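Local coordinates for flavin-nucleotide-binding protein (Azotobacter vinelandii, PDB 6RK0) that binds FAD and heme b and probably acts as a low-potential terminal oxidase associated with the iron-only nitrogenase, at residues A[15-24]-A[166-174]; A[86-97]-A[109-120]. All coordinates share one frame; numbering follows the deposited sequence. Where two conformers were deposited one is given.

Interaction 1 of 2, residues A[15-24]-A[166-174]; sequences PSDRTHVKRY and IAEASCKVR. With FAD (flavin-adenine dinucleotide), chain G.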
loop_
_atom_site.group_PDB
_atom_site.type_symbol
_atom_site.label_atom_id
_atom_site.label_comp_id
_atom_site.label_asym_id
_atom_site.label_seq_id
_atom_site.Cartn_x
_atom_site.Cartn_y
_atom_site.Cartn_z
ATOM N N PRO A 15 -5.220 16.393 -15.869
ATOM C CA PRO A 15 -5.922 15.947 -17.092
ATOM C C PRO A 15 -7.432 16.016 -17.002
ATOM O O PRO A 15 -8.094 15.961 -18.047
ATOM C CB PRO A 15 -5.422 14.508 -17.307
ATOM C CG PRO A 15 -5.002 14.070 -15.969
ATOM C CD PRO A 15 -4.464 15.302 -15.233
ATOM N N SER A 16 -7.983 16.175 -15.799
ATOM C CA SER A 16 -9.426 16.274 -15.614
ATOM C C SER A 16 -9.697 17.014 -14.313
ATOM O O SER A 16 -8.833 17.065 -13.435
ATOM C CB SER A 16 -10.085 14.906 -15.591
ATOM O OG SER A 16 -9.627 14.202 -14.453
ATOM N N ASP A 17 -10.933 17.513 -14.146
ATOM C CA ASP A 17 -11.283 18.123 -12.863
ATOM C C ASP A 17 -11.118 17.130 -11.724
ATOM O O ASP A 17 -10.630 17.499 -10.648
ATOM C CB ASP A 17 -12.734 18.638 -12.873
ATOM C CG ASP A 17 -12.931 19.844 -13.733
ATOM O OD1 ASP A 17 -11.940 20.467 -14.192
ATOM O OD2 ASP A 17 -14.099 20.175 -13.964
ATOM N N ARG A 18 -11.490 15.867 -11.935
ATOM C CA ARG A 18 -11.477 14.941 -10.811
ATOM C C ARG A 18 -10.078 14.462 -10.441
ATOM O O ARG A 18 -9.936 13.861 -9.369
ATOM C CB ARG A 18 -12.447 13.786 -11.029
ATOM C CG ARG A 18 -12.052 12.873 -12.112
ATOM C CD ARG A 18 -13.031 11.714 -12.208
ATOM N NE ARG A 18 -12.626 10.811 -13.259
ATOM C CZ ARG A 18 -13.352 9.765 -13.655
ATOM N NH1 ARG A 18 -14.487 9.407 -13.057
ATOM N NH2 ARG A 18 -12.914 9.046 -14.681
ATOM N N THR A 19 -9.063 14.783 -11.246
ATOM C CA THR A 19 -7.673 14.511 -10.905
ATOM C C THR A 19 -6.904 15.744 -10.496
ATOM O O THR A 19 -5.690 15.672 -10.328
ATOM C CB THR A 19 -6.934 13.766 -12.022
ATOM O OG1 THR A 19 -7.060 14.468 -13.262
ATOM C CG2 THR A 19 -7.413 12.313 -12.151
ATOM N N HIS A 20 -7.588 16.863 -10.259
ATOM C CA HIS A 20 -6.897 18.097 -9.882
ATOM C C HIS A 20 -6.534 18.080 -8.398
ATOM O O HIS A 20 -7.428 18.119 -7.540
ATOM C CB HIS A 20 -7.771 19.300 -10.224
ATOM C CG HIS A 20 -7.199 20.595 -9.739
ATOM N ND1 HIS A 20 -6.048 21.151 -10.251
ATOM C CD2 HIS A 20 -7.580 21.396 -8.716
ATOM C CE1 HIS A 20 -5.797 22.290 -9.627
ATOM N NE2 HIS A 20 -6.695 22.443 -8.673
ATOM N N VAL A 21 -5.233 18.026 -8.097
ATOM C CA VAL A 21 -4.752 18.044 -6.717
ATOM C C VAL A 21 -5.034 19.424 -6.139
ATOM O O VAL A 21 -4.565 20.452 -6.661
ATOM C CB VAL A 21 -3.244 17.728 -6.687
ATOM C CG1 VAL A 21 -2.686 17.852 -5.277
ATOM C CG2 VAL A 21 -2.955 16.350 -7.229
ATOM N N LYS A 22 -5.720 19.459 -4.996
ATOM C CA LYS A 22 -6.053 20.695 -4.287
ATOM C C LYS A 22 -5.129 20.873 -3.092
ATOM O O LYS A 22 -4.405 21.871 -2.998
ATOM C CB LYS A 22 -7.536 20.688 -3.848
ATOM C CG LYS A 22 -7.952 21.847 -2.927
ATOM C CD LYS A 22 -9.356 21.638 -2.335
ATOM C CE LYS A 22 -9.673 22.693 -1.298
ATOM N NZ LYS A 22 -11.030 22.494 -0.683
ATOM N N ARG A 23 -5.158 19.935 -2.152
ATOM C CA ARG A 23 -4.344 20.101 -0.956
ATOM C C ARG A 23 -2.875 19.862 -1.275
ATOM O O ARG A 23 -2.521 18.935 -2.020
ATOM C CB ARG A 23 -4.827 19.155 0.137
ATOM C CG ARG A 23 -6.320 19.354 0.437
ATOM C CD ARG A 23 -6.701 19.235 1.917
ATOM N NE ARG A 23 -6.152 20.330 2.721
ATOM C CZ ARG A 23 -6.744 21.503 2.960
ATOM N NH1 ARG A 23 -6.072 22.394 3.656
ATOM N NH2 ARG A 23 -7.952 21.815 2.454
ATOM N N TYR A 24 -1.998 20.692 -0.715
ATOM C CA TYR A 24 -0.568 20.526 -0.962
ATOM C C TYR A 24 -0.294 20.431 -2.474
ATOM O O TYR A 24 0.530 19.638 -2.953
ATOM C CB TYR A 24 0.035 19.370 -0.162
ATOM C CG TYR A 24 0.440 19.755 1.250
ATOM C CD1 TYR A 24 -0.445 20.405 2.137
ATOM C CD2 TYR A 24 1.716 19.514 1.684
ATOM C CE1 TYR A 24 -0.037 20.797 3.381
ATOM C CE2 TYR A 24 2.134 19.900 2.938
ATOM C CZ TYR A 24 1.257 20.544 3.778
ATOM O OH TYR A 24 1.648 20.957 5.034
ATOM N N ILE A 166 -3.307 4.893 -18.362
ATOM C CA ILE A 166 -2.581 5.749 -17.434
ATOM C C ILE A 166 -2.848 7.217 -17.671
ATOM O O ILE A 166 -2.263 8.059 -16.981
ATOM C CB ILE A 166 -1.066 5.448 -17.407
ATOM C CG1 ILE A 166 -0.378 5.943 -18.688
ATOM C CG2 ILE A 166 -0.806 3.997 -17.147
ATOM C CD1 ILE A 166 1.135 5.756 -18.681
ATOM N N ALA A 167 -3.707 7.579 -18.637
ATOM C CA ALA A 167 -3.809 8.976 -19.037
ATOM C C ALA A 167 -4.449 9.859 -17.969
ATOM O O ALA A 167 -4.042 11.013 -17.808
ATOM C CB ALA A 167 -4.610 9.065 -20.322
ATOM N N GLU A 168 -5.477 9.375 -17.274
ATOM C CA GLU A 168 -6.192 10.220 -16.313
ATOM C C GLU A 168 -5.553 9.994 -14.943
ATOM O O GLU A 168 -6.058 9.257 -14.109
ATOM C CB GLU A 168 -7.690 9.938 -16.315
ATOM C CG GLU A 168 -8.436 11.053 -15.617
ATOM C CD GLU A 168 -9.919 10.848 -15.462
ATOM O OE1 GLU A 168 -10.471 9.808 -15.877
ATOM O OE2 GLU A 168 -10.558 11.740 -14.859
ATOM N N ALA A 169 -4.400 10.622 -14.766
ATOM C CA ALA A 169 -3.521 10.340 -13.622
ATOM C C ALA A 169 -3.121 11.613 -12.898
ATOM O O ALA A 169 -2.798 12.635 -13.514
ATOM C CB ALA A 169 -2.212 9.685 -14.116
ATOM N N SER A 170 -3.058 11.507 -11.573
ATOM C CA SER A 170 -2.454 12.532 -10.733
ATOM C C SER A 170 -1.357 11.889 -9.904
ATOM O O SER A 170 -1.526 10.768 -9.391
ATOM C CB SER A 170 -3.480 13.188 -9.822
ATOM O OG SER A 170 -4.172 12.232 -9.049
ATOM N N CYS A 171 -0.250 12.613 -9.730
ATOM C CA CYS A 171 0.785 12.196 -8.803
ATOM C C CYS A 171 0.998 13.235 -7.720
ATOM O O CYS A 171 0.799 14.441 -7.958
ATOM C CB CYS A 171 2.138 11.975 -9.466
ATOM S SG CYS A 171 2.116 11.045 -10.986
ATOM N N LYS A 172 1.473 12.790 -6.556
ATOM C CA LYS A 172 2.053 13.661 -5.560
ATOM C C LYS A 172 3.372 13.047 -5.153
ATOM O O LYS A 172 3.470 11.823 -4.993
ATOM C CB LYS A 172 1.150 13.885 -4.311
ATOM C CG LYS A 172 -0.089 14.715 -4.604
ATOM C CD LYS A 172 -1.037 14.794 -3.433
ATOM C CE LYS A 172 -0.584 15.662 -2.236
ATOM N NZ LYS A 172 -1.609 15.625 -1.147
ATOM N N VAL A 173 4.389 13.896 -4.978
ATOM C CA VAL A 173 5.726 13.464 -4.586
ATOM C C VAL A 173 6.253 14.427 -3.550
ATOM O O VAL A 173 6.199 15.646 -3.761
ATOM C CB VAL A 173 6.686 13.428 -5.803
ATOM C CG1 VAL A 173 8.106 13.088 -5.356
ATOM C CG2 VAL A 173 6.178 12.442 -6.853
ATOM N N ARG A 174 6.809 13.885 -2.465
ATOM C CA ARG A 174 7.562 14.684 -1.508
ATOM C C ARG A 174 8.928 14.059 -1.330
ATOM O O ARG A 174 9.032 12.836 -1.143
ATOM C CB ARG A 174 6.878 14.808 -0.147
ATOM C CG ARG A 174 7.512 15.919 0.702
ATOM C CD ARG A 174 7.224 15.724 2.190
ATOM N NE ARG A 174 7.587 16.900 2.979
ATOM C CZ ARG A 174 8.825 17.236 3.345
ATOM N NH1 ARG A 174 9.862 16.436 3.131
ATOM N NH2 ARG A 174 8.996 18.403 3.990
HETATM P PA FAD G . -7.615 16.524 -2.800
HETATM O O1A FAD G . -6.524 17.459 -3.168
HETATM O O2A FAD G . -8.931 17.107 -2.397
HETATM O O5B FAD G . -7.823 15.462 -3.964
HETATM C C5B FAD G . -8.126 15.926 -5.297
HETATM C C4B FAD G . -7.441 15.035 -6.299
HETATM O O4B FAD G . -6.017 15.071 -6.068
HETATM C C3B FAD G . -7.778 13.555 -6.209
HETATM O O3B FAD G . -9.030 13.251 -6.786
HETATM C C2B FAD G . -6.569 12.917 -6.886
HETATM O O2B FAD G . -6.751 12.947 -8.280
HETATM C C1B FAD G . -5.430 13.840 -6.451
HETATM N N9A FAD G . -4.689 13.323 -5.301
HETATM C C8A FAD G . -4.961 13.488 -3.973
HETATM N N7A FAD G . -4.140 12.835 -3.191
HETATM C C5A FAD G . -3.281 12.186 -4.058
HETATM C C6A FAD G . -2.181 11.323 -3.843
HETATM N N6A FAD G . -1.760 10.918 -2.629
HETATM N N1A FAD G . -1.549 10.836 -4.937
HETATM C C2A FAD G . -1.975 11.209 -6.146
HETATM N N3A FAD G . -2.994 12.004 -6.478
HETATM C C4A FAD G . -3.604 12.480 -5.364
HETATM N N1 FAD G . -2.593 12.560 4.063
HETATM C C2 FAD G . -3.065 12.869 5.308
HETATM O O2 FAD G . -3.937 13.733 5.477
HETATM N N3 FAD G . -2.598 12.189 6.412
HETATM C C4 FAD G . -1.667 11.197 6.383
HETATM O O4 FAD G . -1.342 10.587 7.401
HETATM C C4X FAD G . -1.135 10.922 5.066
HETATM N N5 FAD G . -0.180 9.981 4.945
HETATM C C5X FAD G . 0.262 9.664 3.659
HETATM C C6 FAD G . 1.208 8.635 3.500
HETATM C C7 FAD G . 1.656 8.261 2.234
HETATM C C7M FAD G . 2.691 7.166 2.090
HETATM C C8 FAD G . 1.136 8.924 1.101
HETATM C C8M FAD G . 1.519 8.506 -0.278
HETATM C C9 FAD G . 0.228 9.967 1.267
HETATM C C9A FAD G . -0.232 10.328 2.519
HETATM N N10 FAD G . -1.152 11.384 2.713
HETATM C C10 FAD G . -1.677 11.639 3.967
HETATM C "C1'" FAD G . -1.696 12.161 1.587
HETATM C "C2'" FAD G . -3.041 11.630 1.123
HETATM O "O2'" FAD G . -2.841 10.515 0.271
HETATM C "C3'" FAD G . -3.810 12.712 0.368
HETATM O "O3'" FAD G . -3.030 13.169 -0.728
HETATM C "C4'" FAD G . -4.191 13.898 1.245
HETATM O "O4'" FAD G . -4.825 13.428 2.435
HETATM C "C5'" FAD G . -5.151 14.813 0.531
HETATM O "O5'" FAD G . -6.293 14.057 0.075
HETATM P P FAD G . -7.609 14.768 -0.424
HETATM O O1P FAD G . -8.131 15.749 0.592
HETATM O O2P FAD G . -8.548 13.674 -0.911
HETATM O O3P FAD G . -7.034 15.553 -1.691
HETATM O O HOH W 1 -3.925 16.653 -2.342
#
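P15 touches the backbone of A167 to A169 with CG and CD, P15 CD lying 3.6 Å from A169 O. Here the loop before strand 28-29 crosses over strand 169-174 of the antiparallel sheet. Together they form part of an FAD site in a protein of the pyridoxamine 5'-phosphate oxidase family. S16 OG donates to the anti lone pair of E168 OE2, at 2.7 Å. R18 takes the same carboxylate side-on. Its NE donates to E168 OE2 at 2.8 Å, and its NH2 reaches E168 OE1 in a nearly straight bond (176°). The carboxylate is turned 26° from the guanidinium plane. E168 OE2 therefore accepts two bonds. The E168 chain is extended, with CG anti to the backbone N, and this carries the carboxylate up to the loop. With an alanine in place of E168, S16 OG would probably lose its acceptor and R18 would be left without one of its salt bridges. R18 NH1 has a second carboxylate partner, D87. The backbone of R18 serves the cofactor: its O accepts from FAD O3B at 2.8 Å. T19 CG2 rests on E168 CG, and T19 O packs against S170 CB. Beneath T19, S170 OG donates to the adenine at FAD N3A (2.8 Å) and accepts from the ribose hydroxyl O2B. V21 splits its branches: CG1 touches K172 CD at 3.9 Å, while CG2 packs on the ribose. K22 N and R23 N both donate to one phosphate oxygen, FAD O1A, with K22 N at 2.8 Å. R23 NE and K172 NZ each make a hydrogen bond to a heme carboxylate oxygen. A bend at chi3 (72°) brings K172 NZ to FAD O3', 2.9 Å away, and the same nitrogen donates to a water beside R23 O.

Interaction 2 of 2, residues A[86-97]-A[109-120]; sequences QDICLTVSLLDG and CNFRSVMLLGRA. With FAD (flavin-adenine dinucleotide), chain G.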
loop_
_atom_site.group_PDB
_atom_site.type_symbol
_atom_site.label_atom_id
_atom_site.label_comp_id
_atom_site.label_asym_id
_atom_site.label_seq_id
_atom_site.Cartn_x
_atom_site.Cartn_y
_atom_site.Cartn_z
ATOM N N GLN A 86 -18.271 0.543 -13.815
ATOM C CA GLN A 86 -18.015 1.704 -12.965
ATOM C C GLN A 86 -16.598 2.199 -13.194
ATOM O O GLN A 86 -15.692 1.415 -13.474
ATOM C CB GLN A 86 -18.208 1.372 -11.481
ATOM C CG GLN A 86 -17.183 0.390 -10.959
ATOM C CD GLN A 86 -17.425 0.079 -9.499
ATOM O OE1 GLN A 86 -16.968 0.825 -8.605
ATOM N NE2 GLN A 86 -18.202 -0.958 -9.223
ATOM N N ASP A 87 -16.413 3.498 -13.009
ATOM C CA ASP A 87 -15.086 4.074 -12.981
ATOM C C ASP A 87 -14.437 3.746 -11.631
ATOM O O ASP A 87 -15.065 3.878 -10.576
ATOM C CB ASP A 87 -15.131 5.595 -13.152
ATOM C CG ASP A 87 -15.443 6.059 -14.566
ATOM O OD1 ASP A 87 -15.781 5.222 -15.441
ATOM O OD2 ASP A 87 -15.372 7.289 -14.811
ATOM N N ILE A 88 -13.184 3.316 -11.686
ATOM C CA ILE A 88 -12.406 2.925 -10.512
ATOM C C ILE A 88 -11.257 3.891 -10.270
ATOM O O ILE A 88 -10.949 4.776 -11.074
ATOM C CB ILE A 88 -11.920 1.473 -10.625
ATOM C CG1 ILE A 88 -10.980 1.299 -11.824
ATOM C CG2 ILE A 88 -13.100 0.504 -10.619
ATOM C CD1 ILE A 88 -10.210 -0.004 -11.843
ATOM N N CYS A 89 -10.595 3.673 -9.131
ATOM C CA CYS A 89 -9.345 4.349 -8.796
ATOM C C CYS A 89 -8.314 3.262 -8.550
ATOM O O CYS A 89 -8.534 2.386 -7.724
ATOM C CB CYS A 89 -9.522 5.177 -7.534
ATOM S SG CYS A 89 -8.021 6.025 -6.931
ATOM N N LEU A 90 -7.167 3.358 -9.207
ATOM C CA LEU A 90 -6.028 2.468 -8.952
ATOM C C LEU A 90 -4.924 3.354 -8.372
ATOM O O LEU A 90 -4.443 4.284 -9.040
ATOM C CB LEU A 90 -5.621 1.752 -10.236
ATOM C CG LEU A 90 -4.529 0.694 -10.092
ATOM C CD1 LEU A 90 -4.635 -0.329 -11.219
ATOM C CD2 LEU A 90 -3.131 1.332 -10.071
ATOM N N THR A 91 -4.559 3.105 -7.115
ATOM C CA THR A 91 -3.557 3.892 -6.416
ATOM C C THR A 91 -2.288 3.081 -6.256
ATOM O O THR A 91 -2.326 1.904 -5.862
ATOM C CB THR A 91 -4.102 4.342 -5.047
ATOM O OG1 THR A 91 -5.174 5.250 -5.309
ATOM C CG2 THR A 91 -3.022 4.999 -4.193
ATOM N N VAL A 92 -1.145 3.719 -6.496
ATOM C CA VAL A 92 0.158 3.127 -6.267
ATOM C C VAL A 92 0.908 4.068 -5.361
ATOM O O VAL A 92 1.143 5.228 -5.719
ATOM C CB VAL A 92 0.910 2.892 -7.588
ATOM C CG1 VAL A 92 2.301 2.362 -7.287
ATOM C CG2 VAL A 92 0.128 1.925 -8.479
ATOM N N SER A 93 1.306 3.576 -4.188
ATOM C CA SER A 93 2.029 4.384 -3.209
ATOM C C SER A 93 3.380 3.758 -2.891
ATOM O O SER A 93 3.520 2.537 -2.792
ATOM C CB SER A 93 1.257 4.597 -1.918
ATOM O OG SER A 93 0.893 3.407 -1.344
ATOM N N LEU A 94 4.361 4.619 -2.626
ATOM C CA LEU A 94 5.662 4.253 -2.069
ATOM C C LEU A 94 5.980 5.187 -0.926
ATOM O O LEU A 94 6.052 6.412 -1.107
ATOM C CB LEU A 94 6.779 4.252 -3.102
ATOM C CG LEU A 94 6.725 3.099 -4.097
ATOM C CD1 LEU A 94 7.655 3.350 -5.261
ATOM C CD2 LEU A 94 7.024 1.760 -3.420
ATOM N N LEU A 95 6.218 4.613 0.250
ATOM C CA LEU A 95 6.659 5.350 1.437
ATOM C C LEU A 95 8.180 5.421 1.429
ATOM O O LEU A 95 8.855 4.385 1.427
ATOM C CB LEU A 95 6.126 4.650 2.684
ATOM C CG LEU A 95 6.616 5.205 4.006
ATOM C CD1 LEU A 95 6.258 6.704 4.186
ATOM C CD2 LEU A 95 6.027 4.370 5.146
ATOM N N ASP A 96 8.733 6.644 1.434
ATOM C CA ASP A 96 10.162 6.861 1.259
ATOM C C ASP A 96 10.876 7.409 2.499
ATOM O O ASP A 96 12.102 7.424 2.525
ATOM C CB ASP A 96 10.444 7.781 0.070
ATOM C CG ASP A 96 9.915 7.224 -1.257
ATOM O OD1 ASP A 96 9.999 5.972 -1.437
ATOM O OD2 ASP A 96 9.454 8.010 -2.122
ATOM N N GLY A 97 10.151 7.881 3.519
ATOM C CA GLY A 97 10.819 8.340 4.725
ATOM C C GLY A 97 9.826 8.940 5.685
ATOM O O GLY A 97 8.745 9.365 5.289
ATOM N N CYS A 109 5.818 12.789 5.632
ATOM C CA CYS A 109 6.567 11.664 5.102
ATOM C C CYS A 109 6.993 12.001 3.688
ATOM O O CYS A 109 6.328 12.760 2.983
ATOM C CB CYS A 109 5.804 10.335 5.135
ATOM S SG CYS A 109 4.498 10.189 3.888
ATOM N N ASN A 110 8.131 11.451 3.299
ATOM C CA ASN A 110 8.539 11.488 1.898
ATOM C C ASN A 110 7.887 10.297 1.218
ATOM O O ASN A 110 7.740 9.218 1.809
ATOM C CB ASN A 110 10.048 11.494 1.764
ATOM C CG ASN A 110 10.618 12.857 2.125
ATOM O OD1 ASN A 110 9.931 13.881 1.912
ATOM N ND2 ASN A 110 11.825 12.897 2.650
ATOM N N PHE A 111 7.472 10.488 -0.024
ATOM C CA PHE A 111 6.653 9.483 -0.692
ATOM C C PHE A 111 6.578 9.797 -2.175
ATOM O O PHE A 111 6.847 10.931 -2.618
ATOM C CB PHE A 111 5.230 9.442 -0.100
ATOM C CG PHE A 111 4.440 10.699 -0.293
ATOM C CD1 PHE A 111 3.665 10.900 -1.439
ATOM C CD2 PHE A 111 4.479 11.711 0.648
ATOM C CE1 PHE A 111 2.944 12.084 -1.610
ATOM C CE2 PHE A 111 3.731 12.897 0.472
ATOM C CZ PHE A 111 2.960 13.055 -0.657
ATOM N N ARG A 112 6.097 8.802 -2.905
ATOM C CA ARG A 112 5.632 8.947 -4.286
ATOM C C ARG A 112 4.282 8.275 -4.378
ATOM O O ARG A 112 4.142 7.135 -3.910
ATOM C CB ARG A 112 6.605 8.258 -5.264
ATOM C CG ARG A 112 7.962 8.928 -5.352
ATOM C CD ARG A 112 9.022 7.987 -5.906
ATOM N NE ARG A 112 9.401 7.024 -4.884
ATOM C CZ ARG A 112 10.152 5.956 -5.135
ATOM N NH1 ARG A 112 10.462 5.625 -6.392
ATOM N NH2 ARG A 112 10.581 5.199 -4.147
ATOM N N SER A 113 3.295 8.919 -4.991
ATOM C CA SER A 113 2.015 8.255 -5.180
ATOM C C SER A 113 1.359 8.700 -6.466
ATOM O O SER A 113 1.476 9.871 -6.876
ATOM C CB SER A 113 1.064 8.379 -4.017
ATOM O OG SER A 113 0.731 9.683 -3.758
ATOM N N VAL A 114 0.655 7.765 -7.086
ATOM C CA VAL A 114 -0.108 8.051 -8.296
ATOM C C VAL A 114 -1.485 7.429 -8.165
ATOM O O VAL A 114 -1.628 6.315 -7.638
ATOM C CB VAL A 114 0.629 7.610 -9.581
ATOM C CG1 VAL A 114 0.923 6.114 -9.570
ATOM C CG2 VAL A 114 -0.147 8.040 -10.855
ATOM N N MET A 115 -2.492 8.164 -8.634
ATOM C CA MET A 115 -3.860 7.668 -8.755
ATOM C C MET A 115 -4.199 7.696 -10.235
ATOM O O MET A 115 -4.058 8.732 -10.899
ATOM C CB MET A 115 -4.860 8.509 -7.966
ATOM C CG MET A 115 -4.634 8.439 -6.469
ATOM S SD MET A 115 -5.838 9.464 -5.618
ATOM C CE MET A 115 -5.284 9.299 -3.916
ATOM N N LEU A 116 -4.673 6.566 -10.732
ATOM C CA LEU A 116 -5.199 6.398 -12.086
ATOM C C LEU A 116 -6.691 6.206 -12.007
ATOM O O LEU A 116 -7.180 5.342 -11.259
ATOM C CB LEU A 116 -4.607 5.151 -12.754
ATOM C CG LEU A 116 -3.105 5.024 -12.803
ATOM C CD1 LEU A 116 -2.703 3.766 -13.522
ATOM C CD2 LEU A 116 -2.429 6.250 -13.403
ATOM N N LEU A 117 -7.438 7.007 -12.764
ATOM C CA LEU A 117 -8.891 6.949 -12.727
ATOM C C LEU A 117 -9.443 6.511 -14.078
ATOM O O LEU A 117 -8.867 6.815 -15.131
ATOM C CB LEU A 117 -9.480 8.331 -12.429
ATOM C CG LEU A 117 -9.069 8.936 -11.095
ATOM C CD1 LEU A 117 -9.906 10.122 -10.795
ATOM C CD2 LEU A 117 -8.999 7.935 -9.905
ATOM N N GLY A 118 -10.590 5.859 -14.032
ATOM C CA GLY A 118 -11.353 5.654 -15.253
ATOM C C GLY A 118 -11.948 4.275 -15.348
ATOM O O GLY A 118 -12.122 3.557 -14.367
ATOM N N ARG A 119 -12.301 3.914 -16.577
ATOM C CA ARG A 119 -13.027 2.683 -16.839
ATOM C C ARG A 119 -12.028 1.634 -17.317
ATOM O O ARG A 119 -11.462 1.751 -18.413
ATOM C CB ARG A 119 -14.119 2.923 -17.879
ATOM C CG ARG A 119 -15.071 1.763 -18.075
ATOM C CD ARG A 119 -15.912 1.463 -16.860
ATOM N NE ARG A 119 -16.666 2.611 -16.377
ATOM C CZ ARG A 119 -17.974 2.782 -16.559
ATOM N NH1 ARG A 119 -18.696 1.889 -17.243
ATOM N NH2 ARG A 119 -18.556 3.864 -16.026
ATOM N N ALA A 120 -11.821 0.608 -16.498
ATOM C CA ALA A 120 -10.970 -0.496 -16.868
ATOM C C ALA A 120 -11.699 -1.399 -17.860
ATOM O O ALA A 120 -12.923 -1.353 -18.007
ATOM C CB ALA A 120 -10.577 -1.270 -15.612
HETATM P PA FAD G . -7.615 16.524 -2.800
HETATM O O1A FAD G . -6.524 17.459 -3.168
HETATM O O2A FAD G . -8.931 17.107 -2.397
HETATM O O5B FAD G . -7.823 15.462 -3.964
HETATM C C5B FAD G . -8.126 15.926 -5.297
HETATM C C4B FAD G . -7.441 15.035 -6.299
HETATM O O4B FAD G . -6.017 15.071 -6.068
HETATM C C3B FAD G . -7.778 13.555 -6.209
HETATM O O3B FAD G . -9.030 13.251 -6.786
HETATM C C2B FAD G . -6.569 12.917 -6.886
HETATM O O2B FAD G . -6.751 12.947 -8.280
HETATM C C1B FAD G . -5.430 13.840 -6.451
HETATM N N9A FAD G . -4.689 13.323 -5.301
HETATM C C8A FAD G . -4.961 13.488 -3.973
HETATM N N7A FAD G . -4.140 12.835 -3.191
HETATM C C5A FAD G . -3.281 12.186 -4.058
HETATM C C6A FAD G . -2.181 11.323 -3.843
HETATM N N6A FAD G . -1.760 10.918 -2.629
HETATM N N1A FAD G . -1.549 10.836 -4.937
HETATM C C2A FAD G . -1.975 11.209 -6.146
HETATM N N3A FAD G . -2.994 12.004 -6.478
HETATM C C4A FAD G . -3.604 12.480 -5.364
HETATM N N1 FAD G . -2.593 12.560 4.063
HETATM C C2 FAD G . -3.065 12.869 5.308
HETATM O O2 FAD G . -3.937 13.733 5.477
HETATM N N3 FAD G . -2.598 12.189 6.412
HETATM C C4 FAD G . -1.667 11.197 6.383
HETATM O O4 FAD G . -1.342 10.587 7.401
HETATM C C4X FAD G . -1.135 10.922 5.066
HETATM N N5 FAD G . -0.180 9.981 4.945
HETATM C C5X FAD G . 0.262 9.664 3.659
HETATM C C6 FAD G . 1.208 8.635 3.500
HETATM C C7 FAD G . 1.656 8.261 2.234
HETATM C C7M FAD G . 2.691 7.166 2.090
HETATM C C8 FAD G . 1.136 8.924 1.101
HETATM C C8M FAD G . 1.519 8.506 -0.278
HETATM C C9 FAD G . 0.228 9.967 1.267
HETATM C C9A FAD G . -0.232 10.328 2.519
HETATM N N10 FAD G . -1.152 11.384 2.713
HETATM C C10 FAD G . -1.677 11.639 3.967
HETATM C "C1'" FAD G . -1.696 12.161 1.587
HETATM C "C2'" FAD G . -3.041 11.630 1.123
HETATM O "O2'" FAD G . -2.841 10.515 0.271
HETATM C "C3'" FAD G . -3.810 12.712 0.368
HETATM O "O3'" FAD G . -3.030 13.169 -0.728
HETATM C "C4'" FAD G . -4.191 13.898 1.245
HETATM O "O4'" FAD G . -4.825 13.428 2.435
HETATM C "C5'" FAD G . -5.151 14.813 0.531
HETATM O "O5'" FAD G . -6.293 14.057 0.075
HETATM P P FAD G . -7.609 14.768 -0.424
HETATM O O1P FAD G . -8.131 15.749 0.592
HETATM O O2P FAD G . -8.548 13.674 -0.911
HETATM O O3P FAD G . -7.034 15.553 -1.691
HETATM O O HOH W 2 -13.431 0.083 -14.278
HETATM O O HOH W 3 13.119 10.158 2.307
#
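R112 carries L94 CD1 over the centre of one guanidinium face, 3.5 Å above it, and D96 at its edge. The two strands form an antiparallel beta hairpin, 88-100 with 108-118. R112 grips D96 side-on: NH2 donates to OD1 almost straight (175°), and NE to OD2. The two planes are 38° apart. R112 NH2 also has a salt bridge to the C-terminal carboxylate of G225. At the other end, the R119 guanidinium has Q86 N over one face and D87 OD1 at its edge. Both R119 NE and NH2 donate to that single oxygen, with NE at 2.9 Å. The carboxylate is turned steeply, 71° from the guanidinium. The F111 ring has FAD C8 over one face, offset toward the rim, and F111 CD1 lies 3.4 Å from the methyl C8M. On the same sheet face, S113 OG donates to the adenine at FAD N1A, 2.8 Å away. M115 runs extended beside T91, and its CE touches FAD C5A at 3.5 Å. T91 OG1 bonds to V57 O of the second subunit. Further along, C89 SG packs on L117 CD2. The opposite face carries L90 against L116 and V92 against V114. A classic beta bulge interrupts the ladder where D96 and G97 both face N110. There D96 N donates to N110 O at 2.8 Å, from above the carbonyl plane.

In the fold
Interaction 2 is nested within the loop that interaction 1 closes, and their centres are about 10 Å apart. Strands 169-174 and 108-118 are neighbours in one sheet. S170 O and M115 N are 2.9 Å apart, a probable hydrogen bond, and R174 NH1 lies 2.8 Å from N110 OD1. The R18–D87 salt bridge ties the loop of interaction 1 to the start of the hairpin. One FAD joins them: 15-24 binds its phosphate and, through R18 O, the adenosine ribose; S170, K172, S113 and M115 meet the adenine, and C109 and F111 the flavin. The second subunit completes the site through P59, F61, H72 and R78. The heme lies next to it, close to K172 and F111.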